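Local coordinates for protein Alp7A (Bacillus subtilis, PDB 5EC0) that binds adenine nucleotide as a bacterial actin-like protein and probably forms filaments that segregate plasmids, at residues T121-Q126 with V378-N383; T154-V159 with E165-I170; K190-E195 with L372-Q377; L244-K249 with K296-E301; E301-K306 with E335-V340. All coordinates share one frame; numbering follows the deposited sequence.

Contact 1 (T121-Q126 with V378-N383); sequences TIEYFQ and VKKQAN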
# COMPACT_ATOMS: atom_id res chain seq x y z
N THR A 121 1.64 -9.12 -21.85
CA THR A 121 1.71 -10.36 -21.08
C THR A 121 2.44 -10.16 -19.74
O THR A 121 3.50 -9.53 -19.68
CB THR A 121 2.42 -11.49 -21.88
OG1 THR A 121 3.63 -10.99 -22.45
CG2 THR A 121 1.53 -12.02 -22.98
N ILE A 122 1.85 -10.67 -18.66
CA ILE A 122 2.45 -10.63 -17.34
C ILE A 122 2.70 -12.06 -16.85
O ILE A 122 1.76 -12.85 -16.69
CB ILE A 122 1.54 -9.90 -16.32
CG1 ILE A 122 1.31 -8.45 -16.74
CG2 ILE A 122 2.13 -9.96 -14.91
CD1 ILE A 122 0.11 -7.82 -16.08
N GLU A 123 3.97 -12.41 -16.63
CA GLU A 123 4.31 -13.79 -16.26
C GLU A 123 3.84 -14.11 -14.85
O GLU A 123 3.28 -15.17 -14.61
CB GLU A 123 5.82 -14.02 -16.36
CG GLU A 123 6.36 -13.84 -17.76
CD GLU A 123 7.83 -14.22 -17.87
OE1 GLU A 123 8.30 -15.04 -17.06
OE2 GLU A 123 8.50 -13.70 -18.78
N TYR A 124 4.02 -13.15 -13.95
CA TYR A 124 3.74 -13.37 -12.54
C TYR A 124 3.15 -12.11 -11.90
O TYR A 124 3.84 -11.11 -11.72
CB TYR A 124 5.02 -13.79 -11.81
CG TYR A 124 4.77 -14.37 -10.44
CD1 TYR A 124 4.07 -15.56 -10.28
CD2 TYR A 124 5.26 -13.73 -9.29
CE1 TYR A 124 3.85 -16.11 -9.02
CE2 TYR A 124 5.03 -14.27 -8.02
CZ TYR A 124 4.33 -15.46 -7.89
OH TYR A 124 4.11 -16.00 -6.65
N PHE A 125 1.85 -12.17 -11.60
CA PHE A 125 1.15 -11.09 -10.92
C PHE A 125 1.01 -11.48 -9.46
O PHE A 125 0.68 -12.63 -9.14
CB PHE A 125 -0.24 -10.85 -11.54
CG PHE A 125 -1.08 -9.81 -10.81
CD1 PHE A 125 -1.91 -10.16 -9.75
CD2 PHE A 125 -1.06 -8.47 -11.21
CE1 PHE A 125 -2.68 -9.21 -9.09
CE2 PHE A 125 -1.83 -7.52 -10.56
CZ PHE A 125 -2.63 -7.88 -9.51
N GLN A 126 1.23 -10.51 -8.58
CA GLN A 126 1.12 -10.78 -7.17
C GLN A 126 0.49 -9.59 -6.46
O GLN A 126 0.83 -8.42 -6.71
CB GLN A 126 2.51 -11.11 -6.60
CG GLN A 126 2.51 -12.00 -5.41
CD GLN A 126 3.91 -12.35 -4.93
OE1 GLN A 126 4.09 -13.36 -4.26
NE2 GLN A 126 4.90 -11.51 -5.26
N VAL A 378 13.37 -17.03 -9.69
CA VAL A 378 14.55 -17.89 -9.63
C VAL A 378 14.15 -19.36 -9.71
O VAL A 378 14.76 -20.16 -10.40
CB VAL A 378 15.36 -17.65 -8.34
CG1 VAL A 378 16.44 -18.73 -8.15
CG2 VAL A 378 15.97 -16.26 -8.35
N LYS A 379 13.08 -19.69 -8.98
CA LYS A 379 12.54 -21.03 -8.93
C LYS A 379 12.08 -21.50 -10.30
O LYS A 379 12.22 -22.67 -10.67
CB LYS A 379 11.38 -21.08 -7.94
CG LYS A 379 11.10 -22.43 -7.34
CD LYS A 379 9.77 -22.39 -6.59
CE LYS A 379 9.04 -23.72 -6.70
NZ LYS A 379 7.61 -23.58 -6.28
N LYS A 380 11.52 -20.56 -11.06
CA LYS A 380 11.03 -20.87 -12.39
C LYS A 380 12.18 -21.22 -13.32
O LYS A 380 12.15 -22.24 -13.99
CB LYS A 380 10.22 -19.70 -12.96
CG LYS A 380 9.34 -20.07 -14.15
CD LYS A 380 8.77 -18.82 -14.82
CE LYS A 380 7.96 -19.17 -16.07
NZ LYS A 380 7.51 -17.95 -16.80
N GLN A 381 13.20 -20.37 -13.34
CA GLN A 381 14.34 -20.57 -14.23
C GLN A 381 15.12 -21.83 -13.85
O GLN A 381 15.67 -22.52 -14.71
CB GLN A 381 15.24 -19.34 -14.24
CG GLN A 381 14.46 -18.06 -14.55
CD GLN A 381 15.27 -16.78 -14.37
OE1 GLN A 381 16.20 -16.73 -13.56
NE2 GLN A 381 14.91 -15.74 -15.12
N ALA A 382 15.15 -22.13 -12.55
CA ALA A 382 15.78 -23.36 -12.07
C ALA A 382 15.04 -24.57 -12.61
O ALA A 382 15.65 -25.55 -13.06
CB ALA A 382 15.80 -23.38 -10.54
N ASN A 383 13.71 -24.50 -12.56
CA ASN A 383 12.85 -25.58 -13.01
C ASN A 383 12.96 -25.80 -14.53
O ASN A 383 12.97 -26.95 -14.99
CB ASN A 383 11.40 -25.28 -12.61
CG ASN A 383 10.44 -26.40 -12.97
OD1 ASN A 383 10.54 -27.51 -12.45
ND2 ASN A 383 9.50 -26.10 -13.86
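Glu123 and Lys380 join a corner of strand 119-129 to helix 364-386, the C-terminal helix of this actin-like fold. A single salt bridge carries the contact. The strand side is the packed one. Ile122 lies buried against Ile3, Met6 and Ile170. Tyr124, just past the corner, packs on Ser373 and Glu376 of the same helix, one turn and more before Lys380. Glu123, between these two buried residues in sequence, is partly exposed, and its CB is directed toward the helix. The helix side is loose. Lys380 is exposed, as are the other residues of 378-383, and it reaches toward the strand corner. Its CG lies anti to the backbone N (chi1 -163°) and the rest of the chain is extended, which carries NZ out to the carboxylate. The two side chains meet at about a right angle. Asn2 ND2 holds the other carboxylate oxygen, OE2, by a weak bond. Lys380 NZ sits 3.0 Å from Glu123 OE1, 47° above the carboxylate plane.

Contact 2 (T154-V159 with E165-I170); sequences THQVKV and EKELTI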
# COMPACT_ATOMS: atom_id res chain seq x y z
N THR A 154 -7.02 -13.45 -19.28
CA THR A 154 -7.04 -12.42 -20.31
C THR A 154 -8.07 -11.33 -20.01
O THR A 154 -9.24 -11.62 -19.75
CB THR A 154 -7.35 -13.05 -21.67
OG1 THR A 154 -6.40 -14.08 -21.94
CG2 THR A 154 -7.32 -11.99 -22.78
N HIS A 155 -7.63 -10.08 -20.06
CA HIS A 155 -8.52 -8.94 -19.85
C HIS A 155 -8.33 -7.91 -20.93
O HIS A 155 -7.27 -7.84 -21.55
CB HIS A 155 -8.27 -8.30 -18.49
CG HIS A 155 -8.03 -9.30 -17.40
ND1 HIS A 155 -9.06 -10.01 -16.82
CD2 HIS A 155 -6.90 -9.69 -16.79
CE1 HIS A 155 -8.56 -10.80 -15.88
NE2 HIS A 155 -7.25 -10.62 -15.85
N GLN A 156 -9.34 -7.08 -21.15
CA GLN A 156 -9.15 -5.93 -22.02
C GLN A 156 -9.51 -4.63 -21.34
O GLN A 156 -10.42 -4.58 -20.50
CB GLN A 156 -9.96 -6.07 -23.29
CG GLN A 156 -9.59 -7.27 -24.09
CD GLN A 156 -10.31 -7.29 -25.40
OE1 GLN A 156 -11.51 -7.55 -25.45
NE2 GLN A 156 -9.60 -6.97 -26.47
N VAL A 157 -8.80 -3.58 -21.70
CA VAL A 157 -9.15 -2.25 -21.26
C VAL A 157 -8.90 -1.26 -22.39
O VAL A 157 -7.94 -1.41 -23.16
CB VAL A 157 -8.37 -1.86 -19.98
CG1 VAL A 157 -6.87 -1.93 -20.22
CG2 VAL A 157 -8.80 -0.47 -19.48
N LYS A 158 -9.78 -0.26 -22.52
CA LYS A 158 -9.59 0.85 -23.45
C LYS A 158 -9.08 2.07 -22.72
O LYS A 158 -9.59 2.41 -21.66
CB LYS A 158 -10.89 1.20 -24.18
CG LYS A 158 -11.40 0.10 -25.11
CD LYS A 158 -12.76 0.41 -25.69
CE LYS A 158 -13.12 -0.60 -26.78
NZ LYS A 158 -14.41 -0.31 -27.48
N VAL A 159 -8.07 2.73 -23.28
CA VAL A 159 -7.69 4.06 -22.81
C VAL A 159 -8.44 5.05 -23.68
O VAL A 159 -8.35 5.00 -24.91
CB VAL A 159 -6.18 4.31 -22.91
CG1 VAL A 159 -5.85 5.71 -22.44
CG2 VAL A 159 -5.41 3.28 -22.08
N GLU A 165 -5.33 6.74 -27.08
CA GLU A 165 -6.39 5.76 -27.23
C GLU A 165 -5.91 4.41 -27.76
O GLU A 165 -5.05 4.36 -28.64
CB GLU A 165 -7.48 6.29 -28.16
CG GLU A 165 -8.03 7.64 -27.77
CD GLU A 165 -7.43 8.76 -28.60
OE1 GLU A 165 -6.20 8.76 -28.80
OE2 GLU A 165 -8.19 9.63 -29.06
N LYS A 166 -6.47 3.34 -27.21
CA LYS A 166 -6.29 1.98 -27.72
C LYS A 166 -7.09 1.04 -26.84
O LYS A 166 -7.43 1.39 -25.71
CB LYS A 166 -4.81 1.56 -27.72
CG LYS A 166 -4.17 1.50 -26.34
CD LYS A 166 -2.83 0.77 -26.36
CE LYS A 166 -1.76 1.56 -27.10
NZ LYS A 166 -0.45 0.85 -27.14
N GLU A 167 -7.38 -0.15 -27.36
CA GLU A 167 -7.81 -1.25 -26.52
C GLU A 167 -6.64 -2.21 -26.26
O GLU A 167 -6.07 -2.80 -27.19
CB GLU A 167 -8.98 -2.02 -27.14
CG GLU A 167 -9.64 -2.97 -26.16
CD GLU A 167 -10.88 -3.64 -26.72
OE1 GLU A 167 -10.92 -3.87 -27.96
OE2 GLU A 167 -11.81 -3.92 -25.93
N LEU A 168 -6.28 -2.36 -25.00
CA LEU A 168 -5.14 -3.16 -24.63
C LEU A 168 -5.63 -4.52 -24.14
O LEU A 168 -6.49 -4.60 -23.25
CB LEU A 168 -4.34 -2.44 -23.54
CG LEU A 168 -2.90 -2.80 -23.20
CD1 LEU A 168 -1.95 -2.35 -24.28
CD2 LEU A 168 -2.53 -2.14 -21.88
N THR A 169 -5.10 -5.59 -24.74
CA THR A 169 -5.32 -6.92 -24.17
C THR A 169 -4.21 -7.23 -23.17
O THR A 169 -3.02 -7.12 -23.49
CB THR A 169 -5.37 -8.01 -25.24
OG1 THR A 169 -6.40 -7.69 -26.18
CG2 THR A 169 -5.68 -9.37 -24.64
N ILE A 170 -4.60 -7.61 -21.95
CA ILE A 170 -3.65 -7.93 -20.88
C ILE A 170 -3.81 -9.39 -20.45
O ILE A 170 -4.88 -9.79 -19.98
CB ILE A 170 -3.86 -6.99 -19.64
CG1 ILE A 170 -3.59 -5.54 -20.03
CG2 ILE A 170 -2.97 -7.39 -18.49
CD1 ILE A 170 -4.24 -4.53 -19.08
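Glu165 enters the beta hairpin of strands 153-159 and 166-179 with its CA 3.1 Å from Val159 O, a CA-H...O contact. Lys166 follows: its O takes Val159 N at 2.8 Å, while its own N gives only a weak bond back. Its NZ leaves the contact for the carbonyls of Arg115 and Asp117 and for Gln109. Glu167 has CG anti to the backbone N (chi1 -168°), which lays its carboxylate over the Gln156 amide, the planes 20° apart. Its CG also rests 3.7 Å from Lys158 CG. Leu168 is bonded both ways to Val157, its N 2.7 Å from Val157 O. Thr169 OG1 accepts Gln156 NE2 at 3.3 Å, and its CG2 meets Thr154 CG2. Ile170 pairs both ways with His155 and sets CD1 3.9 Å from Val157 CG1. Val157, Val159 and Ile170 pack on helix 95-112, and Leu168 on Val120. On the polar face Lys158 NZ and Glu167 OE2, 4.7 Å apart, form no salt bridge, so the backbone ladder probably carries the pairing.

Contact 3 (K190-E195 with L372-Q377); sequences KNFDLE and LSRAEQ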
# COMPACT_ATOMS: atom_id res chain seq x y z
N LYS A 190 15.05 -10.77 3.72
CA LYS A 190 15.86 -10.82 2.50
C LYS A 190 15.92 -9.48 1.77
O LYS A 190 15.00 -8.67 1.89
CB LYS A 190 15.29 -11.87 1.55
CG LYS A 190 15.12 -13.26 2.13
CD LYS A 190 16.42 -14.02 2.10
CE LYS A 190 16.20 -15.49 1.76
NZ LYS A 190 17.51 -16.14 1.52
N ASN A 191 16.99 -9.26 1.01
CA ASN A 191 17.00 -8.18 0.03
C ASN A 191 16.52 -8.71 -1.33
O ASN A 191 16.21 -9.89 -1.47
CB ASN A 191 18.39 -7.54 -0.07
CG ASN A 191 19.47 -8.51 -0.53
OD1 ASN A 191 19.18 -9.58 -1.07
ND2 ASN A 191 20.71 -8.14 -0.33
N PHE A 192 16.46 -7.85 -2.34
CA PHE A 192 15.93 -8.29 -3.64
C PHE A 192 16.84 -9.31 -4.36
O PHE A 192 16.42 -9.94 -5.32
CB PHE A 192 15.68 -7.08 -4.54
CG PHE A 192 14.67 -6.10 -3.98
CD1 PHE A 192 13.64 -6.54 -3.16
CD2 PHE A 192 14.74 -4.75 -4.30
CE1 PHE A 192 12.72 -5.66 -2.63
CE2 PHE A 192 13.82 -3.85 -3.79
CZ PHE A 192 12.79 -4.31 -2.95
N ASP A 193 18.07 -9.45 -3.89
CA ASP A 193 18.96 -10.49 -4.41
C ASP A 193 18.80 -11.78 -3.63
O ASP A 193 19.58 -12.70 -3.81
CB ASP A 193 20.42 -10.05 -4.36
CG ASP A 193 20.72 -8.88 -5.28
OD1 ASP A 193 20.08 -8.78 -6.35
OD2 ASP A 193 21.58 -8.06 -4.94
N LEU A 194 17.79 -11.82 -2.76
CA LEU A 194 17.45 -13.01 -1.96
C LEU A 194 18.57 -13.43 -1.00
O LEU A 194 18.66 -14.58 -0.60
CB LEU A 194 17.08 -14.19 -2.87
CG LEU A 194 16.08 -13.83 -3.98
CD1 LEU A 194 15.82 -15.02 -4.91
CD2 LEU A 194 14.79 -13.31 -3.37
N GLU A 195 19.41 -12.47 -0.62
CA GLU A 195 20.39 -12.65 0.43
C GLU A 195 19.75 -12.36 1.78
O GLU A 195 18.99 -11.40 1.89
CB GLU A 195 21.59 -11.72 0.19
CG GLU A 195 22.28 -11.94 -1.15
CD GLU A 195 23.09 -10.73 -1.60
OE1 GLU A 195 23.11 -9.71 -0.88
OE2 GLU A 195 23.71 -10.81 -2.69
N LEU A 372 9.33 -11.98 -2.73
CA LEU A 372 8.72 -13.26 -3.08
C LEU A 372 8.70 -13.47 -4.59
O LEU A 372 8.87 -14.59 -5.06
CB LEU A 372 7.32 -13.38 -2.49
CG LEU A 372 7.33 -13.61 -0.98
CD1 LEU A 372 5.92 -13.82 -0.43
CD2 LEU A 372 8.26 -14.81 -0.60
N SER A 373 8.53 -12.40 -5.36
CA SER A 373 8.43 -12.56 -6.81
C SER A 373 9.81 -12.86 -7.39
O SER A 373 9.91 -13.58 -8.37
CB SER A 373 7.79 -11.33 -7.46
OG SER A 373 8.64 -10.20 -7.40
N ARG A 374 10.89 -12.34 -6.80
CA ARG A 374 12.23 -12.72 -7.25
C ARG A 374 12.57 -14.17 -6.91
O ARG A 374 13.28 -14.82 -7.65
CB ARG A 374 13.32 -11.84 -6.64
CG ARG A 374 13.10 -10.36 -6.79
CD ARG A 374 13.77 -9.76 -7.99
NE ARG A 374 13.59 -8.31 -7.93
CZ ARG A 374 14.55 -7.41 -8.09
NH1 ARG A 374 15.80 -7.81 -8.34
NH2 ARG A 374 14.27 -6.12 -8.00
N ALA A 375 12.09 -14.65 -5.77
CA ALA A 375 12.38 -16.03 -5.39
C ALA A 375 11.61 -16.94 -6.32
O ALA A 375 12.12 -17.96 -6.80
CB ALA A 375 12.03 -16.29 -3.94
N GLU A 376 10.38 -16.54 -6.63
CA GLU A 376 9.57 -17.31 -7.55
C GLU A 376 10.21 -17.35 -8.94
O GLU A 376 10.25 -18.40 -9.58
CB GLU A 376 8.16 -16.73 -7.64
CG GLU A 376 7.23 -17.56 -8.51
CD GLU A 376 6.86 -18.88 -7.86
OE1 GLU A 376 6.87 -18.96 -6.60
OE2 GLU A 376 6.54 -19.83 -8.60
N GLN A 377 10.71 -16.20 -9.40
CA GLN A 377 11.35 -16.09 -10.70
C GLN A 377 12.61 -16.95 -10.78
O GLN A 377 12.90 -17.53 -11.82
CB GLN A 377 11.70 -14.62 -11.00
CG GLN A 377 11.81 -14.29 -12.50
CD GLN A 377 12.37 -12.88 -12.81
OE1 GLN A 377 12.48 -12.02 -11.93
NE2 GLN A 377 12.72 -12.66 -14.07
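Asn191 OD1 takes Glu195 N at 2.9 Å and, weakly, Asp193 N, and so braces the turn whose Phe192 and Leu194 touch Arg374 and Ala375. Lys190 NZ adds a bond to Leu194 O and a salt bridge to Asp196. Residues 191-194 form a type I beta turn, and its last residue, Leu194, has a positive phi (63°). Phe192 sets its CB over the centre of the Arg374 guanidinium, 3.7 Å from CZ. The ring itself lies obliquely to NH2, its plane 27° from the guanidinium. The contact presses the loop after helix 185-189 onto helix 364-386, the C-terminal helix of the actin-like fold. Arg374 bends at chi2 (-94°), which folds its chain along Phe192 O; CG lies 3.7 Å from that oxygen. Glu370, a turn earlier on the same helix, forms a salt bridge with Arg374 NE, while Arg5 brings a like charge near. With an alanine here, Glu370 is likely to be left without its charge partner and Phe192 CB without its flat cover. Leu194 lays its two methyls against Arg374 and Ala375: CD1 is 3.6 Å from Ala375 CA, and CD2 is 3.9 Å from Arg374 CB.

Contact 4 (L244-K249 with K296-E301); sequences LAHLEK and KKSLKE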
# COMPACT_ATOMS: atom_id res chain seq x y z
N LEU A 244 -7.22 8.37 10.31
CA LEU A 244 -7.89 9.42 9.56
C LEU A 244 -8.98 10.11 10.40
O LEU A 244 -9.19 11.32 10.28
CB LEU A 244 -8.50 8.86 8.27
CG LEU A 244 -7.44 8.56 7.21
CD1 LEU A 244 -8.05 7.82 6.05
CD2 LEU A 244 -6.80 9.85 6.73
N ALA A 245 -9.65 9.34 11.24
CA ALA A 245 -10.67 9.92 12.11
C ALA A 245 -9.99 10.82 13.12
O ALA A 245 -10.53 11.85 13.52
CB ALA A 245 -11.48 8.84 12.80
N HIS A 246 -8.78 10.44 13.51
CA HIS A 246 -8.03 11.22 14.49
C HIS A 246 -7.60 12.56 13.87
O HIS A 246 -7.59 13.59 14.54
CB HIS A 246 -6.83 10.43 15.00
CG HIS A 246 -6.03 11.15 16.04
ND1 HIS A 246 -6.20 10.94 17.39
CD2 HIS A 246 -5.05 12.08 15.92
CE1 HIS A 246 -5.36 11.70 18.06
NE2 HIS A 246 -4.65 12.40 17.20
N LEU A 247 -7.26 12.53 12.58
CA LEU A 247 -6.87 13.74 11.88
C LEU A 247 -8.07 14.68 11.65
O LEU A 247 -7.96 15.89 11.81
CB LEU A 247 -6.21 13.40 10.54
CG LEU A 247 -4.78 12.84 10.58
CD1 LEU A 247 -4.09 13.01 9.22
CD2 LEU A 247 -3.96 13.49 11.69
N GLU A 248 -9.21 14.11 11.29
CA GLU A 248 -10.36 14.93 10.94
C GLU A 248 -10.94 15.54 12.21
O GLU A 248 -11.53 16.62 12.17
CB GLU A 248 -11.40 14.09 10.17
CG GLU A 248 -12.78 14.74 9.98
CD GLU A 248 -12.82 15.85 8.93
OE1 GLU A 248 -11.75 16.28 8.45
OE2 GLU A 248 -13.94 16.31 8.60
N LYS A 249 -10.76 14.86 13.34
CA LYS A 249 -11.19 15.44 14.60
C LYS A 249 -10.25 16.57 14.97
O LYS A 249 -10.67 17.61 15.47
CB LYS A 249 -11.24 14.39 15.70
CG LYS A 249 -11.72 14.93 17.03
CD LYS A 249 -11.89 13.79 18.04
CE LYS A 249 -12.63 14.24 19.29
NZ LYS A 249 -11.84 15.19 20.15
N LYS A 296 2.65 17.80 16.38
CA LYS A 296 3.44 16.78 17.09
C LYS A 296 2.72 16.33 18.35
O LYS A 296 2.79 15.17 18.73
CB LYS A 296 4.85 17.28 17.42
CG LYS A 296 5.65 17.67 16.20
CD LYS A 296 7.15 17.51 16.38
CE LYS A 296 7.88 17.81 15.07
NZ LYS A 296 9.30 17.35 15.04
N LYS A 297 2.01 17.26 18.98
CA LYS A 297 1.23 16.95 20.18
C LYS A 297 0.11 15.97 19.85
O LYS A 297 -0.06 14.96 20.53
CB LYS A 297 0.68 18.22 20.81
CG LYS A 297 -0.15 18.01 22.06
CD LYS A 297 -0.47 19.34 22.72
CE LYS A 297 -1.56 19.20 23.77
NZ LYS A 297 -1.85 20.51 24.43
N SER A 298 -0.64 16.26 18.78
CA SER A 298 -1.71 15.36 18.35
C SER A 298 -1.18 13.99 17.92
O SER A 298 -1.80 12.96 18.20
CB SER A 298 -2.49 15.98 17.20
OG SER A 298 -3.61 15.18 16.88
N LEU A 299 -0.04 13.97 17.25
CA LEU A 299 0.54 12.71 16.81
C LEU A 299 1.03 11.89 18.00
O LEU A 299 0.99 10.66 17.96
CB LEU A 299 1.69 12.96 15.83
CG LEU A 299 1.28 13.49 14.46
CD1 LEU A 299 2.48 13.49 13.49
CD2 LEU A 299 0.12 12.68 13.88
N LYS A 300 1.49 12.56 19.04
CA LYS A 300 1.99 11.85 20.21
C LYS A 300 0.83 11.17 20.93
O LYS A 300 0.96 10.02 21.35
CB LYS A 300 2.73 12.79 21.17
CG LYS A 300 3.61 12.05 22.18
CD LYS A 300 4.11 12.99 23.27
CE LYS A 300 4.78 12.23 24.41
NZ LYS A 300 5.12 13.17 25.51
N GLU A 301 -0.29 11.88 21.06
CA GLU A 301 -1.53 11.30 21.58
C GLU A 301 -1.89 10.01 20.87
O GLU A 301 -2.10 8.97 21.51
CB GLU A 301 -2.72 12.27 21.45
CG GLU A 301 -2.65 13.55 22.25
CD GLU A 301 -3.77 14.51 21.89
OE1 GLU A 301 -4.83 14.03 21.42
OE2 GLU A 301 -3.58 15.73 22.04
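His246 on helix 243-254 meets Ser298 on helix 292-313, within the Alp7A C-terminal domain of the actin ATPase clan. The first shell is two bonds at one ring nitrogen. His246 NE2 lies 3.0 Å from Ser298 OG, which sits at the ring edge near its plane. It also gives a bond to Ser298 O at 3.1 Å, with that oxygen 29° out of the ring plane. Both partners belong to Ser298 and both bonds are bent, with NE2 shared between its hydroxyl and carbonyl oxygens. His246 CG anti to the backbone N (chi1 -178°) carries the imidazole to the facing helix. In the next shell the Tyr302 ring meets the imidazole, with the planes at about 60°. Leu250, one turn after His246, touches Ser298. Leu247 packs on Val262 and Ile269 of helix 262-272. Leu244 is tied through its backbone to Gly215, which binds ADP. Glu301 OE1 borders the contact, 4.1 Å from His246 CE1.

Contact 5 (E301-K306 with E335-V340); sequences EYTEIK and EESISV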
# COMPACT_ATOMS: atom_id res chain seq x y z
N GLU A 301 -0.29 11.88 21.06
CA GLU A 301 -1.53 11.30 21.58
C GLU A 301 -1.89 10.01 20.87
O GLU A 301 -2.10 8.97 21.51
CB GLU A 301 -2.72 12.27 21.45
CG GLU A 301 -2.65 13.55 22.25
CD GLU A 301 -3.77 14.51 21.89
OE1 GLU A 301 -4.83 14.03 21.42
OE2 GLU A 301 -3.58 15.73 22.04
N TYR A 302 -1.99 10.09 19.54
CA TYR A 302 -2.34 8.94 18.72
C TYR A 302 -1.35 7.80 18.92
O TYR A 302 -1.75 6.65 19.09
CB TYR A 302 -2.41 9.34 17.23
CG TYR A 302 -2.89 8.21 16.34
CD1 TYR A 302 -4.24 7.87 16.29
CD2 TYR A 302 -1.98 7.47 15.58
CE1 TYR A 302 -4.68 6.82 15.48
CE2 TYR A 302 -2.41 6.42 14.78
CZ TYR A 302 -3.76 6.10 14.73
OH TYR A 302 -4.21 5.06 13.95
N THR A 303 -0.07 8.12 18.92
CA THR A 303 0.99 7.12 19.09
C THR A 303 0.85 6.40 20.44
O THR A 303 1.04 5.18 20.53
CB THR A 303 2.38 7.78 18.95
OG1 THR A 303 2.50 8.35 17.65
CG2 THR A 303 3.50 6.76 19.15
N GLU A 304 0.50 7.15 21.48
CA GLU A 304 0.30 6.56 22.80
C GLU A 304 -0.82 5.51 22.74
O GLU A 304 -0.71 4.44 23.32
CB GLU A 304 0.03 7.65 23.85
CG GLU A 304 1.29 8.00 24.66
CD GLU A 304 1.27 9.39 25.28
OE1 GLU A 304 0.35 10.17 24.97
OE2 GLU A 304 2.18 9.70 26.07
N ILE A 305 -1.88 5.81 22.00
CA ILE A 305 -2.92 4.82 21.77
C ILE A 305 -2.37 3.61 20.98
O ILE A 305 -2.69 2.47 21.29
CB ILE A 305 -4.13 5.47 21.03
CG1 ILE A 305 -4.80 6.52 21.93
CG2 ILE A 305 -5.15 4.42 20.65
CD1 ILE A 305 -5.55 7.58 21.16
N LYS A 306 -1.53 3.85 19.97
CA LYS A 306 -1.00 2.74 19.18
C LYS A 306 -0.08 1.83 19.99
O LYS A 306 -0.22 0.60 19.95
CB LYS A 306 -0.25 3.25 17.93
CG LYS A 306 -1.07 4.08 16.95
CD LYS A 306 -2.26 3.33 16.35
CE LYS A 306 -3.55 3.61 17.12
NZ LYS A 306 -4.69 2.83 16.59
N GLU A 335 7.15 7.96 13.38
CA GLU A 335 8.45 7.42 13.77
C GLU A 335 9.08 8.16 14.96
O GLU A 335 9.51 7.54 15.94
CB GLU A 335 9.43 7.45 12.60
CG GLU A 335 10.83 7.05 13.03
CD GLU A 335 11.81 6.93 11.88
OE1 GLU A 335 11.52 7.42 10.76
OE2 GLU A 335 12.88 6.34 12.09
N GLU A 336 9.11 9.48 14.86
CA GLU A 336 9.61 10.31 15.94
C GLU A 336 8.79 10.11 17.23
O GLU A 336 9.36 9.97 18.32
CB GLU A 336 9.60 11.78 15.50
CG GLU A 336 10.02 12.79 16.56
CD GLU A 336 9.73 14.24 16.13
OE1 GLU A 336 9.15 14.45 15.05
OE2 GLU A 336 10.08 15.17 16.88
N SER A 337 7.47 10.09 17.08
CA SER A 337 6.55 9.96 18.19
C SER A 337 6.73 8.63 18.91
O SER A 337 6.61 8.53 20.13
CB SER A 337 5.10 10.07 17.70
OG SER A 337 4.80 11.39 17.29
N ILE A 338 7.01 7.61 18.12
CA ILE A 338 7.19 6.27 18.64
C ILE A 338 8.45 6.22 19.50
O ILE A 338 8.46 5.63 20.58
CB ILE A 338 7.25 5.26 17.51
CG1 ILE A 338 5.85 5.14 16.88
CG2 ILE A 338 7.76 3.92 18.00
CD1 ILE A 338 5.82 4.47 15.51
N SER A 339 9.50 6.89 19.04
CA SER A 339 10.74 6.92 19.79
C SER A 339 10.55 7.64 21.13
O SER A 339 11.02 7.17 22.15
CB SER A 339 11.84 7.60 18.98
OG SER A 339 12.99 7.79 19.77
N VAL A 340 9.82 8.75 21.13
CA VAL A 340 9.57 9.52 22.34
C VAL A 340 8.68 8.76 23.33
O VAL A 340 8.99 8.66 24.52
CB VAL A 340 8.88 10.87 22.03
CG1 VAL A 340 8.56 11.63 23.33
CG2 VAL A 340 9.74 11.73 21.10
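Thr303 faces Ser337 and Ile338 with its two branches split by chi1 (-61°): OG1 lies anti to the carbonyl carbon, and CG2 anti to the backbone N. OG1 comes against Ser337 CB, at 3.1 Å, a close fit. CG2 runs instead to Ile338, where it meets CG1 at 3.6 Å, the two side chains crossing at about a right angle. CG2 also lies 3.7 Å from Ser337 O. The two hydroxyls are not bonded to each other: Thr303 OG1 and Ser337 OG are 3.8 Å apart. Thr303 OG1 bonds to Leu299 O one turn back in its own helix, which satisfies the polar atom within this buried spot. Thr303 and Ser337 are short side chains, consistent with the close approach of helix 292-313 to helix 335-346, where Thr303 CA and Ile338 CA are 6.3 Å apart. Both helices belong to the Alp7A C-terminal domain. Leu334 and Val341 also pack on Thr303, and Ile338 reaches on to Val357 of strand 355-357. An alanine at this place lacks both branches, which would probably open a gap beside Ile338 CG1 and leave Leu299 O without its side-chain bond. Between Thr303 and its two partners the contact is packing without a hydrogen bond; the charged pairs Lys296-Glu336 and Lys300-Glu344 join the helices elsewhere, while the threonine hydroxyl serves its own helix.

Overall arrangement
The five contacts fall into two groups; contacts 1 and 2 lie on the opposite side of the chain's centre from contacts 4 and 5. Contacts 1 and 3 share helix 364-386, their centres 12 Å apart, and Tyr124 CZ of contact 1 packs 3.6 Å from Glu376 CG of contact 3. Contact 2 joins this group through the sheet: Ile122 CD1 lies 3.9 Å from Ile170 CG2. Contacts 4 and 5 share helix 292-313 and Glu301, and a salt bridge from Lys296 NZ to Glu336 OE1, 2.9 Å long, links them. Their centres are 10 Å apart, but 43 Å separate the centres of contacts 1 and 4. The side chains of His246 and Thr303 lie about 10 and 12 Å from ADP.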